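PDB 4D3F: imine reductase from Bacillus cereus, which catalyses the NADPH-dependent reduction of imines to amines, as a dimeric enzyme with an N-terminal nucleotide-binding domain and a helical C-terminal domain. Local coordinates for the interface of chains A and B. Numbering follows the deposited sequence. Chains: chain A/B, Imine reductase.

The interface of chains A and B. Residues chain A 152, 174, 176, 186, 189; chain B 213, 217-218, 221.
The phenol OH of B:Tyr221 gives a short hydrogen bond, 2.6 Å, to carboxylate oxygen OD2 of A:Asp174, entering on its syn lone pair with carboxylate and ring planes 20° apart. With CG anti to the backbone N (chi1 -180°), the aspartate carboxylate points out from its strand toward chain B. The other oxygen, OD1 of A:Asp174, is gripped side-on by A:Arg176: NE donates at 3.0 Å from above the carboxylate plane in a salt bridge, and NH2 adds a longer bond to the same atom's syn lone pair. Aspartate suits this place because each oxygen serves a different partner, while arginine balances its charge and probably keeps it ionised. The arginine chain, bent at chi2 and chi3, also turns a guanidinium face to the phenol oxygen, the ring lying oblique to it. OH of B:Tyr221 lies 3.0 Å above the centre of the A:Arg176 guanidinium plane, so NE, its N-H directed at A:Asp174 OD1, is probably a poor donor to it.

A tyrosine supplies both this polar end and a broad ring. A:Tyr186, flat enough to present an edge, brings CD2/CE2 over one face of the B:Tyr221 ring, planes 65° apart, and A:Arg176 CD packs on the face of A:Tyr186, bracing it. B:Tyr221 CE1 lies in plane at the edge of the A:Tyr152 ring, 3.6 Å from A:Tyr152 CE1, as the two side chains pass in opposite directions. Farther along, A:Tyr186 OH touches CD1 of B:Ile213, whose branched chain offers a methyl, and the flat B:Phe218 ring offers a face to A:Ile189 CD1, an apolar CH-pi contact between helices.

Strands 149-155 and 171-177 and the start of helix 182-210 in chain A thus receive the first turns of helix 215-242 and the preceding loop residue B:Ile213; the two-fold axis repeats the contact.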
loop_
_atom_site.group_PDB
_atom_site.type_symbol
_atom_site.label_atom_id
_atom_site.label_comp_id
_atom_site.label_asym_id
_atom_site.label_seq_id
_atom_site.Cartn_x
_atom_site.Cartn_y
_atom_site.Cartn_z
ATOM N N TYR A 152 3.924 19.599 8.679
ATOM C CA TYR A 152 3.436 20.322 7.523
ATOM C C TYR A 152 2.870 21.658 7.971
ATOM O O TYR A 152 2.133 21.695 8.949
ATOM C CB TYR A 152 2.342 19.563 6.800
ATOM C CG TYR A 152 2.765 18.213 6.269
ATOM C CD1 TYR A 152 3.748 18.118 5.301
ATOM C CD2 TYR A 152 2.163 17.064 6.697
ATOM C CE1 TYR A 152 4.107 16.896 4.753
ATOM C CE2 TYR A 152 2.524 15.799 6.167
ATOM C CZ TYR A 152 3.484 15.735 5.208
ATOM O OH TYR A 152 3.887 14.541 4.675
ATOM N N ASP A 174 7.866 21.844 7.108
ATOM C CA ASP A 174 7.683 21.624 5.670
ATOM C C ASP A 174 6.525 22.471 5.197
ATOM O O ASP A 174 5.321 22.040 5.228
ATOM C CB ASP A 174 7.480 20.104 5.366
ATOM C CG ASP A 174 7.290 19.820 3.869
ATOM O OD1 ASP A 174 7.345 20.732 3.014
ATOM O OD2 ASP A 174 7.031 18.645 3.550
ATOM N N ARG A 176 4.002 23.957 2.789
ATOM C CA ARG A 176 3.375 23.346 1.580
ATOM C C ARG A 176 2.696 24.350 0.641
ATOM O O ARG A 176 2.402 24.017 -0.477
ATOM C CB ARG A 176 2.384 22.253 1.960
ATOM C CG ARG A 176 3.016 21.119 2.763
ATOM C CD ARG A 176 3.651 20.079 1.830
ATOM N NE ARG A 176 4.891 20.537 1.324
ATOM C CZ ARG A 176 5.256 20.649 0.065
ATOM N NH1 ARG A 176 4.566 20.288 -0.993
ATOM N NH2 ARG A 176 6.419 21.152 -0.120
ATOM N N TYR A 186 -1.900 17.096 2.773
ATOM C CA TYR A 186 -0.737 16.211 2.609
ATOM C C TYR A 186 -0.723 15.165 3.723
ATOM O O TYR A 186 -0.429 13.983 3.498
ATOM C CB TYR A 186 0.539 16.992 2.605
ATOM C CG TYR A 186 0.854 17.653 1.300
ATOM C CD1 TYR A 186 0.404 18.946 1.007
ATOM C CD2 TYR A 186 1.629 17.018 0.336
ATOM C CE1 TYR A 186 0.715 19.562 -0.212
ATOM C CE2 TYR A 186 1.901 17.604 -0.887
ATOM C CZ TYR A 186 1.513 18.882 -1.160
ATOM O OH TYR A 186 1.860 19.460 -2.358
ATOM N N ILE A 189 -3.834 12.491 2.949
ATOM C CA ILE A 189 -3.641 11.602 1.781
ATOM C C ILE A 189 -2.518 10.577 2.078
ATOM O O ILE A 189 -2.596 9.429 1.623
ATOM C CB ILE A 189 -3.477 12.382 0.459
ATOM C CG1 ILE A 189 -2.217 13.217 0.446
ATOM C CG2 ILE A 189 -4.725 13.215 0.169
ATOM C CD1 ILE A 189 -2.051 13.968 -0.877
ATOM N N ILE B 213 -3.645 19.871 -6.407
ATOM C CA ILE B 213 -2.264 19.482 -6.426
ATOM C C ILE B 213 -2.095 18.284 -7.409
ATOM O O ILE B 213 -2.999 17.514 -7.621
ATOM C CB ILE B 213 -1.632 19.250 -5.098
ATOM C CG1 ILE B 213 -1.930 17.960 -4.556
ATOM C CG2 ILE B 213 -1.877 20.395 -4.031
ATOM C CD1 ILE B 213 -0.790 17.539 -3.684
ATOM N N GLN B 217 3.667 16.840 -7.504
ATOM C CA GLN B 217 3.779 17.436 -6.152
ATOM C C GLN B 217 3.626 16.386 -5.031
ATOM O O GLN B 217 4.341 16.412 -4.040
ATOM C CB GLN B 217 2.714 18.489 -6.025
ATOM C CG GLN B 217 2.977 19.784 -6.820
ATOM C CD GLN B 217 1.823 20.723 -6.711
ATOM O OE1 GLN B 217 0.737 20.470 -7.173
ATOM N NE2 GLN B 217 2.035 21.807 -6.015
ATOM N N PHE B 218 2.740 15.387 -5.286
ATOM C CA PHE B 218 2.502 14.307 -4.345
ATOM C C PHE B 218 3.643 13.302 -4.283
ATOM O O PHE B 218 3.853 12.675 -3.244
ATOM C CB PHE B 218 1.175 13.688 -4.668
ATOM C CG PHE B 218 0.663 12.651 -3.649
ATOM C CD1 PHE B 218 0.903 12.757 -2.294
ATOM C CD2 PHE B 218 -0.123 11.604 -4.097
ATOM C CE1 PHE B 218 0.492 11.763 -1.399
ATOM C CE2 PHE B 218 -0.633 10.665 -3.199
ATOM C CZ PHE B 218 -0.359 10.790 -1.825
ATOM N N TYR B 221 5.980 12.456 -1.285
ATOM C CA TYR B 221 5.240 12.129 -0.085
ATOM C C TYR B 221 4.614 10.756 -0.176
ATOM O O TYR B 221 4.681 9.970 0.773
ATOM C CB TYR B 221 4.130 13.211 0.130
ATOM C CG TYR B 221 4.805 14.548 0.393
ATOM C CD1 TYR B 221 5.363 14.838 1.612
ATOM C CD2 TYR B 221 4.916 15.484 -0.613
ATOM C CE1 TYR B 221 6.041 16.036 1.812
ATOM C CE2 TYR B 221 5.624 16.644 -0.414
ATOM C CZ TYR B 221 6.166 16.907 0.793
ATOM O OH TYR B 221 6.817 18.103 0.993
#